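Long-range contacts in endoglucanase (PDB 3X17), which hydrolyses internal beta-1,4-glucosidic bonds of cellulose, as an endoglucanase of glycoside hydrolase family 9: residues A276-A281 and D339-A343; T272-K277 and D333-A337; W282-A286 and A300-A304. All coordinates share one frame. Residues are numbered along the deposited sequence.

Interaction 1 (A276-A281 and D339-A343); sequences AKAAAA and DRFWA. With CA (calcium ion), chain E.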
loop_
_atom_site.group_PDB
_atom_site.type_symbol
_atom_site.label_atom_id
_atom_site.label_comp_id
_atom_site.label_asym_id
_atom_site.label_seq_id
_atom_site.Cartn_x
_atom_site.Cartn_y
_atom_site.Cartn_z
ATOM N N ALA A 276 15.234 -13.040 4.431
ATOM C CA ALA A 276 14.516 -12.869 5.709
ATOM C C ALA A 276 13.066 -12.372 5.481
ATOM O O ALA A 276 12.128 -12.906 6.069
ATOM C CB ALA A 276 15.293 -11.875 6.609
ATOM N N LYS A 277 12.877 -11.399 4.593
ATOM C CA LYS A 277 11.521 -10.992 4.209
ATOM C C LYS A 277 10.684 -12.170 3.707
ATOM O O LYS A 277 9.544 -12.347 4.124
ATOM C CB LYS A 277 11.522 -9.910 3.139
ATOM C CG LYS A 277 11.818 -8.500 3.636
ATOM C CD LYS A 277 12.026 -7.582 2.432
ATOM C CE LYS A 277 12.047 -6.105 2.804
ATOM N NZ LYS A 277 13.443 -5.700 3.180
ATOM N N ALA A 278 11.278 -13.044 2.896
ATOM C CA ALA A 278 10.493 -14.138 2.353
ATOM C C ALA A 278 10.210 -15.131 3.467
ATOM O O ALA A 278 9.113 -15.655 3.564
ATOM C CB ALA A 278 11.238 -14.806 1.201
ATOM N N ALA A 279 11.194 -15.363 4.331
ATOM C CA ALA A 279 10.963 -16.169 5.526
ATOM C C ALA A 279 9.773 -15.656 6.307
ATOM O O ALA A 279 8.920 -16.429 6.704
ATOM C CB ALA A 279 12.236 -16.239 6.448
ATOM N N ALA A 280 9.728 -14.354 6.548
ATOM C CA ALA A 280 8.674 -13.779 7.384
ATOM C C ALA A 280 7.304 -13.983 6.715
ATOM O O ALA A 280 6.350 -14.465 7.336
ATOM C CB ALA A 280 8.948 -12.281 7.663
ATOM N N ALA A 281 7.228 -13.698 5.429
ATOM C CA ALA A 281 5.939 -13.758 4.741
ATOM C C ALA A 281 5.439 -15.183 4.674
ATOM O O ALA A 281 4.262 -15.443 4.950
ATOM C CB ALA A 281 6.033 -13.149 3.353
ATOM N N ASP A 339 14.585 -6.838 8.978
ATOM C CA ASP A 339 14.050 -8.015 8.273
ATOM C C ASP A 339 14.265 -9.335 9.025
ATOM O O ASP A 339 13.338 -10.149 9.124
ATOM C CB ASP A 339 14.646 -8.083 6.855
ATOM C CG ASP A 339 14.621 -6.730 6.167
ATOM O OD1 ASP A 339 13.564 -6.371 5.640
ATOM O OD2 ASP A 339 15.647 -6.014 6.144
ATOM N N ARG A 340 15.463 -9.549 9.589
ATOM C CA ARG A 340 15.681 -10.760 10.414
ATOM C C ARG A 340 14.812 -10.788 11.668
ATOM O O ARG A 340 14.252 -11.830 12.023
ATOM C CB ARG A 340 17.149 -10.946 10.816
ATOM C CG ARG A 340 18.109 -11.127 9.666
ATOM C CD ARG A 340 19.562 -11.202 10.185
ATOM N NE ARG A 340 20.539 -11.235 9.102
ATOM C CZ ARG A 340 21.380 -12.241 8.862
ATOM N NH1 ARG A 340 21.379 -13.321 9.622
ATOM N NH2 ARG A 340 22.225 -12.157 7.846
ATOM N N PHE A 341 14.716 -9.657 12.361
ATOM C CA PHE A 341 13.794 -9.552 13.504
ATOM C C PHE A 341 12.401 -10.052 13.092
ATOM O O PHE A 341 11.816 -10.951 13.732
ATOM C CB PHE A 341 13.728 -8.091 13.974
ATOM C CG PHE A 341 12.624 -7.804 14.972
ATOM C CD1 PHE A 341 12.804 -8.077 16.321
ATOM C CD2 PHE A 341 11.408 -7.267 14.553
ATOM C CE1 PHE A 341 11.819 -7.775 17.251
ATOM C CE2 PHE A 341 10.423 -6.943 15.480
ATOM C CZ PHE A 341 10.615 -7.255 16.830
ATOM N N TRP A 342 11.887 -9.499 11.988
ATOM C CA TRP A 342 10.523 -9.817 11.546
ATOM C C TRP A 342 10.379 -11.302 11.237
ATOM O O TRP A 342 9.427 -11.947 11.651
ATOM C CB TRP A 342 10.154 -8.965 10.338
ATOM C CG TRP A 342 8.847 -9.327 9.704
ATOM C CD1 TRP A 342 7.684 -9.643 10.340
ATOM C CD2 TRP A 342 8.527 -9.211 8.316
ATOM N NE1 TRP A 342 6.672 -9.819 9.424
ATOM C CE2 TRP A 342 7.165 -9.556 8.170
ATOM C CE3 TRP A 342 9.285 -8.934 7.167
ATOM C CZ2 TRP A 342 6.554 -9.689 6.911
ATOM C CZ3 TRP A 342 8.687 -9.091 5.916
ATOM C CH2 TRP A 342 7.323 -9.437 5.802
ATOM N N ALA A 343 11.363 -11.855 10.542
ATOM C CA ALA A 343 11.356 -13.282 10.248
ATOM C C ALA A 343 11.397 -14.116 11.528
ATOM O O ALA A 343 10.625 -15.068 11.676
ATOM C CB ALA A 343 12.525 -13.646 9.294
HETATM CA CA CA E . 15.902 -3.784 6.017
HETATM O O HOH W 1 16.425 -1.661 7.207
#
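Helices 272-288 and 337-351 run side by side here in nearly the same direction. The axes of the two short segments cross at 23° and approach to 7.9 Å. Such closeness is possible because the facing residues of 276-281 are largely alanine, met by the methyl of Ala343. Ala276, Ala280 and Ala343 all point across the gap. Ala343 CB lies 3.3 Å from Ala276 O and 3.9 Å from Ala279 CB, so it settles into a shallow hollow between turns of the facing helix. Ala280 packs against Ala343 and sits over the face of the Trp342 six-membered ring in a CH-pi contact. The indole closes one flank, and its CZ3 comes within 3.9 Å of Lys277 CG. Helix 184-200 covers this flank, touching both Lys277 and Trp342. The parallel course is consistent with two helices of the same layer in the (alpha/alpha)6 barrel. Lys277 starts sideways but extends toward Asp339, and NZ of Lys277 meets OD1 of Asp339 in a 2.6 Å salt bridge. Asp339 OD2 binds the calcium ion at 2.2 Å. One carboxylate thus joins the metal site to the neighbouring helix, and the buried lysine offsets part of the negative charge gathered around the calcium.

Interaction 2 (T272-K277 and D333-A337); sequences TQDTAK and DRDDA. With CA (calcium ion), chain E.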
loop_
_atom_site.group_PDB
_atom_site.type_symbol
_atom_site.label_atom_id
_atom_site.label_comp_id
_atom_site.label_asym_id
_atom_site.label_seq_id
_atom_site.Cartn_x
_atom_site.Cartn_y
_atom_site.Cartn_z
ATOM N N THR A 272 20.408 -11.223 1.831
ATOM C CA THR A 272 19.897 -11.680 3.123
ATOM C C THR A 272 18.608 -10.979 3.551
ATOM O O THR A 272 17.754 -11.626 4.127
ATOM C CB THR A 272 20.952 -11.564 4.248
ATOM O OG1 THR A 272 21.538 -10.254 4.212
ATOM C CG2 THR A 272 22.047 -12.600 4.037
ATOM N N GLN A 273 18.450 -9.678 3.270
ATOM C CA GLN A 273 17.149 -9.020 3.526
ATOM C C GLN A 273 15.984 -9.678 2.787
ATOM O O GLN A 273 14.907 -9.853 3.346
ATOM C CB GLN A 273 17.182 -7.490 3.291
ATOM C CG GLN A 273 17.526 -7.041 1.873
ATOM C CD GLN A 273 16.299 -6.713 1.027
ATOM O OE1 GLN A 273 15.152 -6.948 1.444
ATOM N NE2 GLN A 273 16.532 -6.208 -0.190
ATOM N N ASP A 274 16.196 -10.029 1.522
ATOM C CA ASP A 274 15.176 -10.720 0.758
ATOM C C ASP A 274 14.918 -12.089 1.364
ATOM O O ASP A 274 13.769 -12.545 1.409
ATOM C CB ASP A 274 15.555 -10.851 -0.729
ATOM C CG ASP A 274 15.470 -9.522 -1.481
ATOM O OD1 ASP A 274 14.396 -8.879 -1.430
ATOM O OD2 ASP A 274 16.464 -9.145 -2.165
ATOM N N THR A 275 15.986 -12.773 1.767
ATOM C CA THR A 275 15.847 -14.104 2.318
ATOM C C THR A 275 14.978 -14.050 3.608
ATOM O O THR A 275 14.025 -14.831 3.790
ATOM C CB THR A 275 17.253 -14.711 2.587
ATOM O OG1 THR A 275 17.987 -14.799 1.351
ATOM C CG2 THR A 275 17.146 -16.080 3.200
ATOM N N ALA A 276 15.234 -13.040 4.431
ATOM C CA ALA A 276 14.516 -12.869 5.709
ATOM C C ALA A 276 13.066 -12.372 5.481
ATOM O O ALA A 276 12.128 -12.906 6.069
ATOM C CB ALA A 276 15.293 -11.875 6.609
ATOM N N LYS A 277 12.877 -11.399 4.593
ATOM C CA LYS A 277 11.521 -10.992 4.209
ATOM C C LYS A 277 10.684 -12.170 3.707
ATOM O O LYS A 277 9.544 -12.347 4.124
ATOM C CB LYS A 277 11.522 -9.910 3.139
ATOM C CG LYS A 277 11.818 -8.500 3.636
ATOM C CD LYS A 277 12.026 -7.582 2.432
ATOM C CE LYS A 277 12.047 -6.105 2.804
ATOM N NZ LYS A 277 13.443 -5.700 3.180
ATOM N N ASP A 333 17.910 -2.213 -0.111
ATOM C CA ASP A 333 17.674 -2.165 1.334
ATOM C C ASP A 333 18.982 -2.560 2.029
ATOM O O ASP A 333 19.458 -3.679 1.874
ATOM C CB ASP A 333 16.551 -3.133 1.708
ATOM C CG ASP A 333 16.419 -3.352 3.218
ATOM O OD1 ASP A 333 17.068 -2.654 4.031
ATOM O OD2 ASP A 333 15.676 -4.281 3.592
ATOM N N ARG A 334 19.638 -1.590 2.643
ATOM C CA ARG A 334 21.043 -1.767 3.045
ATOM C C ARG A 334 21.249 -2.206 4.508
ATOM O O ARG A 334 22.374 -2.186 5.016
ATOM C CB ARG A 334 21.883 -0.530 2.645
ATOM C CG ARG A 334 21.692 -0.230 1.144
ATOM C CD ARG A 334 22.715 0.680 0.493
ATOM N NE ARG A 334 23.692 -0.105 -0.262
ATOM C CZ ARG A 334 23.852 -0.081 -1.579
ATOM N NH1 ARG A 334 23.105 0.697 -2.347
ATOM N NH2 ARG A 334 24.763 -0.866 -2.128
ATOM N N ASP A 335 20.192 -2.749 5.116
ATOM C CA ASP A 335 20.286 -3.329 6.466
ATOM C C ASP A 335 19.268 -4.451 6.648
ATOM O O ASP A 335 18.063 -4.240 6.452
ATOM C CB ASP A 335 20.078 -2.216 7.511
ATOM C CG ASP A 335 20.215 -2.706 8.956
ATOM O OD1 ASP A 335 20.474 -3.898 9.190
ATOM O OD2 ASP A 335 20.015 -1.884 9.877
ATOM N N ASP A 336 19.730 -5.627 7.058
ATOM C CA ASP A 336 18.862 -6.790 7.162
ATOM C C ASP A 336 18.369 -7.113 8.575
ATOM O O ASP A 336 17.706 -8.137 8.796
ATOM C CB ASP A 336 19.518 -8.019 6.512
ATOM C CG ASP A 336 20.667 -8.601 7.336
ATOM O OD1 ASP A 336 20.862 -8.168 8.491
ATOM O OD2 ASP A 336 21.328 -9.558 6.853
ATOM N N ALA A 337 18.743 -6.290 9.552
ATOM C CA ALA A 337 18.427 -6.624 10.966
ATOM C C ALA A 337 16.925 -6.495 11.257
ATOM O O ALA A 337 16.351 -7.324 11.975
ATOM C CB ALA A 337 19.262 -5.723 11.963
HETATM CA CA CA E . 15.902 -3.784 6.017
HETATM O O HOH W 1 16.425 -1.661 7.207
#
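The first turn of helix 272-288 faces the loop that leads into helix 337-351. Thr272 takes the p rotamer, which sends its hydroxyl across the gap. Thr272 OG1 donates a 2.7 Å hydrogen bond to Asp336 OD2. Asp336 is also p, and its CA-to-CB bond points toward the helix; the same OD2 forms a salt bridge with Arg340. Gln273 is bent, with chi1 at 61° and chi2 off the usual wells at 97°. This bend brings Gln273 OE1 to Lys277 NZ, one turn on, as a 2.7 Å hydrogen bond. Lys277 is stretched through chi2 and chi3 and turns at chi4. Its NZ also comes within 2.7 Å of Asp333 OD2, but its strongest partner is Asp339. The loop supplies Asp333 and Asp335 to one of the calcium sites of the family 9 catalytic barrel, just before helix 337-351. Asp333, with chi1 t and a nearly flat chi2 of 9°, turns both carboxylate oxygens to the metal: OD1 of Asp333 is 2.6 Å and OD2 of Asp333 2.5 Å from the ion. Asp335 contributes its backbone O at 2.2 Å from the ion, while its CA-to-CB bond points away from helix 272-288. Asp335 OD1 instead accepts from Ala337 N at 3.0 Å, a capping bond at the start of helix 337-351. Asp338, Asp339, Val377 and a water complete the calcium site.

Interaction 3 (W282-A286 and A300-A304); sequences WAMAA and ALAAA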
loop_
_atom_site.group_PDB
_atom_site.type_symbol
_atom_site.label_atom_id
_atom_site.label_comp_id
_atom_site.label_asym_id
_atom_site.label_seq_id
_atom_site.Cartn_x
_atom_site.Cartn_y
_atom_site.Cartn_z
ATOM N N TRP A 282 6.342 -16.110 4.365
ATOM C CA TRP A 282 6.017 -17.532 4.344
ATOM C C TRP A 282 5.565 -18.036 5.723
ATOM O O TRP A 282 4.704 -18.908 5.805
ATOM C CB TRP A 282 7.223 -18.368 3.934
ATOM C CG TRP A 282 7.555 -18.319 2.491
ATOM C CD1 TRP A 282 6.678 -18.207 1.438
ATOM C CD2 TRP A 282 8.866 -18.398 1.918
ATOM N NE1 TRP A 282 7.375 -18.156 0.252
ATOM C CE2 TRP A 282 8.713 -18.329 0.511
ATOM C CE3 TRP A 282 10.156 -18.473 2.456
ATOM C CZ2 TRP A 282 9.802 -18.355 -0.361
ATOM C CZ3 TRP A 282 11.250 -18.479 1.578
ATOM C CH2 TRP A 282 11.064 -18.448 0.198
ATOM N N ALA A 283 6.275 -17.653 6.775
ATOM C CA ALA A 283 5.874 -18.084 8.130
ATOM C C ALA A 283 4.502 -17.519 8.511
ATOM O O ALA A 283 3.699 -18.198 9.146
ATOM C CB ALA A 283 6.908 -17.695 9.161
ATOM N N MET A 284 4.240 -16.258 8.164
ATOM C CA MET A 284 2.874 -15.745 8.240
ATOM C C MET A 284 1.848 -16.607 7.498
ATOM O O MET A 284 0.748 -16.794 7.973
ATOM C CB MET A 284 2.797 -14.299 7.754
ATOM C CG MET A 284 3.366 -13.320 8.746
ATOM S SD MET A 284 3.527 -11.686 8.009
ATOM C CE MET A 284 1.831 -11.114 8.180
ATOM N N ALA A 285 2.161 -17.016 6.275
ATOM C CA ALA A 285 1.192 -17.753 5.462
ATOM C C ALA A 285 0.961 -19.118 6.084
ATOM O O ALA A 285 -0.138 -19.684 5.976
ATOM C CB ALA A 285 1.696 -17.910 4.024
ATOM N N ALA A 286 2.017 -19.667 6.680
ATOM C CA ALA A 286 1.909 -20.963 7.342
ATOM C C ALA A 286 0.837 -20.902 8.438
ATOM O O ALA A 286 0.080 -21.850 8.620
ATOM C CB ALA A 286 3.259 -21.389 7.918
ATOM N N ALA A 300 4.948 -23.626 2.946
ATOM C CA ALA A 300 5.398 -22.271 3.228
ATOM C C ALA A 300 6.285 -22.339 4.457
ATOM O O ALA A 300 7.332 -21.707 4.496
ATOM C CB ALA A 300 4.253 -21.303 3.410
ATOM N N LEU A 301 5.937 -23.222 5.392
ATOM C CA LEU A 301 6.681 -23.308 6.650
ATOM C C LEU A 301 8.042 -23.895 6.394
ATOM O O LEU A 301 9.026 -23.399 6.925
ATOM C CB LEU A 301 5.939 -24.127 7.711
ATOM C CG LEU A 301 6.726 -24.513 8.977
ATOM C CD1 LEU A 301 7.176 -23.275 9.744
ATOM C CD2 LEU A 301 5.931 -25.500 9.892
ATOM N N ALA A 302 8.117 -24.901 5.517
ATOM C CA ALA A 302 9.412 -25.542 5.222
ATOM C C ALA A 302 10.361 -24.548 4.583
ATOM O O ALA A 302 11.538 -24.461 4.955
ATOM C CB ALA A 302 9.233 -26.785 4.325
ATOM N N ALA A 303 9.831 -23.773 3.639
ATOM C CA ALA A 303 10.611 -22.766 2.959
ATOM C C ALA A 303 11.150 -21.737 3.954
ATOM O O ALA A 303 12.325 -21.360 3.899
ATOM C CB ALA A 303 9.759 -22.084 1.908
ATOM N N ALA A 304 10.280 -21.247 4.836
ATOM C CA ALA A 304 10.695 -20.235 5.827
ATOM C C ALA A 304 11.818 -20.783 6.704
ATOM O O ALA A 304 12.775 -20.070 7.032
ATOM C CB ALA A 304 9.499 -19.764 6.716
#
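Trp282 lays its indole over Ala303. The methyl CB of Ala303 sits 3.8 Å from the centroid of the six-membered ring and 15° off the ring normal, a CH-pi contact over the face. Phe234 of helix 221-235 stacks with the same indole. The Trp282 CB packs 3.4 Å from Ala300 O and 3.9 Å from Ala304 CB. Further along, Ala283 CB meets Ala304 CB at 4.1 Å. Ala286 CB touches Leu301 CB at 3.8 Å, so the seam runs the length of both segments. The two helices follow each other in the chain and form an antiparallel alpha-hairpin. Such a helical hairpin is the repeating unit of the (alpha/alpha)6 barrel. Their segment axes cross at -150° with a closest approach of 7.8 Å. Most of the touching residues are alanines, small enough to let the backbones approach; the Trp282 indole reaches across to the other helix. The side-chain contacts are apolar, with neither salt bridges nor hydrogen bonds between the segments; the contact rests on close packing and exclusion of water.

Overall arrangement
All three contacts use helix 272-288. Interaction 2 takes its first turn, interaction 1 the middle and interaction 3 the later part. Interactions 1 and 2 have centres about 8 Å apart and share Ala276, Lys277, the calcium ion and water 1. They meet where Asp339 OD2 and Asp333 OD2, both metal ligands, lie 3.1 Å apart. Interaction 3 is about 10 Å from interaction 1, centre to centre, and touches it through Ala279 O and Ala304 CB at 3.4 Å. Trp342 CZ2 and Met284 SD add a 3.8 Å contact. Interactions 2 and 3 do not touch; their centres are about 17 Å apart. The helix thus passes from a polar end beside the calcium site, whose ligands it reaches through Lys277, to an apolar one.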